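Local atomic coordinates of DUF72 domain-containing protein (Thermotoga maritima, PDB entry 1VPQ), a protein that is of unknown function but belongs to the DUF72 family of TIM-barrel proteins and holds a sulfate ion in the crystal at the C-terminal end of its barrel strands. Residues T195-G206 and V243-N252. Sequence-based numbering, arbitrary orientation.
Sequences TTTDYAYFRFHG and VKETYVFFNN. With SO4 (sulfate ion), chain B.
Strands 199-204 and 245-250, the seventh and eighth of a parallel TIM-type barrel, pair in register from Ala200-Thr246 to Phe204-Phe250. Their axes approach to 4.6 Å and differ by 8°, and the backbone bonds step from strand to strand: Phe202 N gives to Tyr247 O (2.7 Å), Phe249 N to Phe202 O, Phe204 N to Phe249 O. Tyr201, Arg203, Tyr247 and Phe249 point into the barrel. Tyr201 lays its phenol end beside Phe249, a chi1 of -160° turning CG away from the backbone N and bringing CZ of Tyr201 to 3.6 Å from Phe249 CE2, while its OH bonds to Glu54 and Thr82 across the interior. Replacing the phenol by a leucine would probably leave Glu54 and Thr82 without their hydroxyl partner. Outward, toward helices 226-240 and 257-270, Phe204 drives its CD2 edge at the face of Phe250 in a T-shaped pair (planes at 69°), and its CE2 reaches Val248 CG1 at 3.4 Å. Thr246 CG2 meets the edge of the Phe202 ring at CE1 (3.5 Å). Beyond the strand ends, Asn251 ND2 donates to His205 ND1 (2.7 Å), close to the imidazole plane, and His205 NE2 bonds to Glu155. Arg203, bent at chi3, bonds through NH2 to sulfate O4 at 3.0 Å, shares NH1 between O4 and O1, and salt-bridges Glu155 and Glu54. Lys84, Arg157 and Tyr220 also hold the sulfate, probably from the crystallisation liquor; the site is consistent with an anion pocket at the C-terminal mouth, where TIM barrels characteristically carry their active sites.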
loop_
_atom_site.group_PDB
_atom_site.type_symbol
_atom_site.label_atom_id
_atom_site.label_comp_id
_atom_site.label_asym_id
_atom_site.label_seq_id
_atom_site.Cartn_x
_atom_site.Cartn_y
_atom_site.Cartn_z
ATOM N N THR A 195 -3.410 -11.578 -10.631
ATOM C CA THR A 195 -4.391 -10.501 -10.779
ATOM C C THR A 195 -5.824 -11.029 -10.662
ATOM O O THR A 195 -6.168 -12.060 -11.233
ATOM C CB THR A 195 -4.251 -9.756 -12.131
ATOM O OG1 THR A 195 -4.336 -10.689 -13.213
ATOM C CG2 THR A 195 -2.930 -9.019 -12.198
ATOM N N THR A 196 -6.644 -10.304 -9.907
ATOM C CA THR A 196 -8.061 -10.615 -9.741
ATOM C C THR A 196 -8.969 -9.586 -10.431
ATOM O O THR A 196 -10.185 -9.766 -10.476
ATOM C CB THR A 196 -8.423 -10.621 -8.264
ATOM O OG1 THR A 196 -8.077 -9.354 -7.699
ATOM C CG2 THR A 196 -7.678 -11.721 -7.533
ATOM N N THR A 197 -8.363 -8.508 -10.940
ATOM C CA THR A 197 -9.078 -7.370 -11.513
ATOM C C THR A 197 -8.305 -6.867 -12.733
ATOM O O THR A 197 -7.511 -7.607 -13.306
ATOM C CB THR A 197 -9.235 -6.228 -10.475
ATOM O OG1 THR A 197 -7.945 -5.780 -10.050
ATOM C CG2 THR A 197 -10.020 -6.695 -9.264
ATOM N N ASP A 198 -8.564 -5.622 -13.131
ATOM C CA ASP A 198 -7.821 -4.955 -14.201
ATOM C C ASP A 198 -6.851 -3.919 -13.631
ATOM O O ASP A 198 -6.492 -2.949 -14.309
ATOM C CB ASP A 198 -8.782 -4.321 -15.221
ATOM C CG ASP A 198 -9.751 -3.313 -14.598
ATOM O OD1 ASP A 198 -9.861 -3.251 -13.357
ATOM O OD2 ASP A 198 -10.419 -2.590 -15.361
ATOM N N TYR A 199 -6.439 -4.144 -12.381
ATOM C CA TYR A 199 -5.335 -3.427 -11.754
ATOM C C TYR A 199 -4.483 -4.398 -10.941
ATOM O O TYR A 199 -4.995 -5.373 -10.384
ATOM C CB TYR A 199 -5.858 -2.302 -10.853
ATOM C CG TYR A 199 -6.545 -1.221 -11.644
ATOM C CD1 TYR A 199 -5.810 -0.215 -12.252
ATOM C CD2 TYR A 199 -7.928 -1.228 -11.822
ATOM C CE1 TYR A 199 -6.434 0.776 -13.007
ATOM C CE2 TYR A 199 -8.565 -0.241 -12.577
ATOM C CZ TYR A 199 -7.809 0.757 -13.165
ATOM O OH TYR A 199 -8.417 1.744 -13.916
ATOM N N ALA A 200 -3.177 -4.142 -10.910
ATOM C CA ALA A 200 -2.260 -4.843 -10.002
ATOM C C ALA A 200 -1.781 -3.882 -8.927
ATOM O O ALA A 200 -1.675 -2.679 -9.158
ATOM C CB ALA A 200 -1.076 -5.414 -10.751
ATOM N N TYR A 201 -1.495 -4.439 -7.755
ATOM C CA TYR A 201 -1.047 -3.679 -6.605
ATOM C C TYR A 201 0.023 -4.502 -5.893
ATOM O O TYR A 201 -0.257 -5.612 -5.456
ATOM C CB TYR A 201 -2.234 -3.414 -5.678
ATOM C CG TYR A 201 -2.063 -2.268 -4.684
ATOM C CD1 TYR A 201 -1.108 -2.318 -3.669
ATOM C CD2 TYR A 201 -2.884 -1.151 -4.747
ATOM C CE1 TYR A 201 -0.979 -1.272 -2.750
ATOM C CE2 TYR A 201 -2.765 -0.113 -3.845
ATOM C CZ TYR A 201 -1.817 -0.175 -2.842
ATOM O OH TYR A 201 -1.704 0.874 -1.948
ATOM N N PHE A 202 1.240 -3.969 -5.784
ATOM C CA PHE A 202 2.331 -4.675 -5.102
ATOM C C PHE A 202 2.730 -3.941 -3.851
ATOM O O PHE A 202 2.850 -2.720 -3.873
ATOM C CB PHE A 202 3.571 -4.775 -5.987
ATOM C CG PHE A 202 3.367 -5.586 -7.215
ATOM C CD1 PHE A 202 2.640 -5.073 -8.287
ATOM C CD2 PHE A 202 3.905 -6.859 -7.315
ATOM C CE1 PHE A 202 2.445 -5.827 -9.441
ATOM C CE2 PHE A 202 3.713 -7.617 -8.463
ATOM C CZ PHE A 202 2.981 -7.096 -9.530
ATOM N N ARG A 203 2.974 -4.687 -2.776
ATOM C CA ARG A 203 3.538 -4.108 -1.562
ATOM C C ARG A 203 4.747 -4.913 -1.085
ATOM O O ARG A 203 4.643 -6.110 -0.887
ATOM C CB ARG A 203 2.480 -4.012 -0.469
ATOM C CG ARG A 203 1.334 -3.060 -0.811
ATOM C CD ARG A 203 0.485 -2.778 0.411
ATOM N NE ARG A 203 1.084 -1.783 1.300
ATOM C CZ ARG A 203 1.061 -1.826 2.632
ATOM N NH1 ARG A 203 0.518 -2.844 3.278
ATOM N NH2 ARG A 203 1.624 -0.850 3.329
ATOM N N PHE A 204 5.885 -4.238 -0.913
ATOM C CA PHE A 204 7.129 -4.874 -0.478
ATOM C C PHE A 204 7.521 -4.376 0.906
ATOM O O PHE A 204 7.819 -3.201 1.088
ATOM C CB PHE A 204 8.259 -4.587 -1.474
ATOM C CG PHE A 204 7.921 -4.932 -2.911
ATOM C CD1 PHE A 204 7.282 -6.122 -3.236
ATOM C CD2 PHE A 204 8.273 -4.073 -3.939
ATOM C CE1 PHE A 204 6.982 -6.434 -4.564
ATOM C CE2 PHE A 204 7.980 -4.380 -5.272
ATOM C CZ PHE A 204 7.334 -5.559 -5.579
ATOM N N HIS A 205 7.518 -5.287 1.876
ATOM C CA HIS A 205 7.781 -4.952 3.285
ATOM C C HIS A 205 9.194 -5.289 3.731
ATOM O O HIS A 205 9.540 -5.094 4.904
ATOM C CB HIS A 205 6.813 -5.720 4.196
ATOM C CG HIS A 205 5.370 -5.508 3.865
ATOM N ND1 HIS A 205 4.768 -4.274 3.940
ATOM C CD2 HIS A 205 4.408 -6.376 3.480
ATOM C CE1 HIS A 205 3.499 -4.389 3.598
ATOM N NE2 HIS A 205 3.254 -5.655 3.313
ATOM N N GLY A 206 9.993 -5.816 2.808
ATOM C CA GLY A 206 11.276 -6.420 3.148
ATOM C C GLY A 206 11.096 -7.808 3.741
ATOM O O GLY A 206 9.981 -8.308 3.844
ATOM N N VAL A 243 -2.986 -5.594 -17.236
ATOM C CA VAL A 243 -3.851 -4.660 -16.493
ATOM C C VAL A 243 -3.749 -3.214 -16.988
ATOM O O VAL A 243 -2.824 -2.863 -17.722
ATOM C CB VAL A 243 -3.567 -4.717 -14.980
ATOM C CG1 VAL A 243 -3.846 -6.121 -14.440
ATOM C CG2 VAL A 243 -2.142 -4.299 -14.670
ATOM N N LYS A 244 -4.719 -2.387 -16.593
ATOM C CA LYS A 244 -4.754 -0.976 -17.006
ATOM C C LYS A 244 -3.585 -0.224 -16.367
ATOM O O LYS A 244 -2.869 0.509 -17.049
ATOM C CB LYS A 244 -6.060 -0.279 -16.600
ATOM C CG LYS A 244 -7.354 -1.017 -16.892
ATOM C CD LYS A 244 -7.504 -1.399 -18.348
ATOM C CE LYS A 244 -8.844 -2.105 -18.596
ATOM N NZ LYS A 244 -9.997 -1.221 -18.298
ATOM N N GLU A 245 -3.416 -0.412 -15.053
ATOM C CA GLU A 245 -2.334 0.219 -14.287
ATOM C C GLU A 245 -1.863 -0.681 -13.150
ATOM O O GLU A 245 -2.616 -1.524 -12.663
ATOM C CB GLU A 245 -2.782 1.558 -13.700
ATOM C CG GLU A 245 -2.959 2.672 -14.722
ATOM C CD GLU A 245 -3.771 3.842 -14.203
ATOM O OE1 GLU A 245 -3.884 4.015 -12.974
ATOM O OE2 GLU A 245 -4.312 4.593 -15.044
ATOM N N THR A 246 -0.614 -0.481 -12.733
ATOM C CA THR A 246 0.001 -1.245 -11.645
ATOM C C THR A 246 0.583 -0.262 -10.643
ATOM O O THR A 246 1.241 0.703 -11.034
ATOM C CB THR A 246 1.135 -2.168 -12.166
ATOM O OG1 THR A 246 0.581 -3.217 -12.968
ATOM C CG2 THR A 246 1.919 -2.793 -11.021
ATOM N N TYR A 247 0.342 -0.513 -9.358
ATOM C CA TYR A 247 0.826 0.350 -8.281
ATOM C C TYR A 247 1.769 -0.438 -7.397
ATOM O O TYR A 247 1.395 -1.464 -6.839
ATOM C CB TYR A 247 -0.339 0.911 -7.458
ATOM C CG TYR A 247 -1.468 1.387 -8.330
ATOM C CD1 TYR A 247 -1.305 2.481 -9.176
ATOM C CD2 TYR A 247 -2.691 0.724 -8.342
ATOM C CE1 TYR A 247 -2.332 2.902 -10.004
ATOM C CE2 TYR A 247 -3.719 1.140 -9.162
ATOM C CZ TYR A 247 -3.538 2.228 -9.993
ATOM O OH TYR A 247 -4.576 2.640 -10.817
ATOM N N VAL A 248 2.991 0.054 -7.265
ATOM C CA VAL A 248 4.040 -0.665 -6.562
ATOM C C VAL A 248 4.553 0.224 -5.439
ATOM O O VAL A 248 5.017 1.334 -5.684
ATOM C CB VAL A 248 5.198 -1.025 -7.520
ATOM C CG1 VAL A 248 6.243 -1.872 -6.816
ATOM C CG2 VAL A 248 4.674 -1.746 -8.780
ATOM N N PHE A 249 4.456 -0.252 -4.207
ATOM C CA PHE A 249 4.921 0.530 -3.053
ATOM C C PHE A 249 5.910 -0.263 -2.225
ATOM O O PHE A 249 5.724 -1.465 -2.033
ATOM C CB PHE A 249 3.739 0.963 -2.179
ATOM C CG PHE A 249 2.731 1.803 -2.907
ATOM C CD1 PHE A 249 2.901 3.178 -3.016
ATOM C CD2 PHE A 249 1.622 1.220 -3.506
ATOM C CE1 PHE A 249 1.982 3.956 -3.704
ATOM C CE2 PHE A 249 0.695 2.001 -4.199
ATOM C CZ PHE A 249 0.884 3.370 -4.291
ATOM N N PHE A 250 6.950 0.428 -1.741
ATOM C CA PHE A 250 7.970 -0.138 -0.843
ATOM C C PHE A 250 7.736 0.345 0.571
ATOM O O PHE A 250 7.613 1.546 0.813
ATOM C CB PHE A 250 9.381 0.282 -1.263
ATOM C CG PHE A 250 9.939 -0.514 -2.395
ATOM C CD1 PHE A 250 9.541 -0.255 -3.699
ATOM C CD2 PHE A 250 10.857 -1.522 -2.162
ATOM C CE1 PHE A 250 10.051 -0.982 -4.754
ATOM C CE2 PHE A 250 11.373 -2.255 -3.212
ATOM C CZ PHE A 250 10.965 -1.980 -4.517
ATOM N N ASN A 251 7.723 -0.598 1.506
ATOM C CA ASN A 251 7.273 -0.354 2.864
ATOM C C ASN A 251 8.384 -0.498 3.895
ATOM O O ASN A 251 8.160 -0.277 5.085
ATOM C CB ASN A 251 6.133 -1.334 3.191
ATOM C CG ASN A 251 5.245 -0.845 4.314
ATOM O OD1 ASN A 251 5.035 0.359 4.484
ATOM N ND2 ASN A 251 4.714 -1.777 5.089
ATOM N N ASN A 252 9.568 -0.892 3.435
ATOM C CA ASN A 252 10.737 -1.067 4.300
ATOM C C ASN A 252 11.380 0.275 4.582
ATOM O O ASN A 252 12.536 0.498 4.252
ATOM C CB ASN A 252 11.745 -2.043 3.679
ATOM C CG ASN A 252 12.181 -1.645 2.273
ATOM O OD1 ASN A 252 11.365 -1.245 1.447
ATOM N ND2 ASN A 252 13.470 -1.783 1.991
HETATM S S SO4 B . 1.793 -2.856 6.794
HETATM O O1 SO4 B . 1.157 -3.960 6.082
HETATM O O2 SO4 B . 1.360 -2.833 8.187
HETATM O O3 SO4 B . 3.234 -3.052 6.739
HETATM O O4 SO4 B . 1.403 -1.594 6.176
#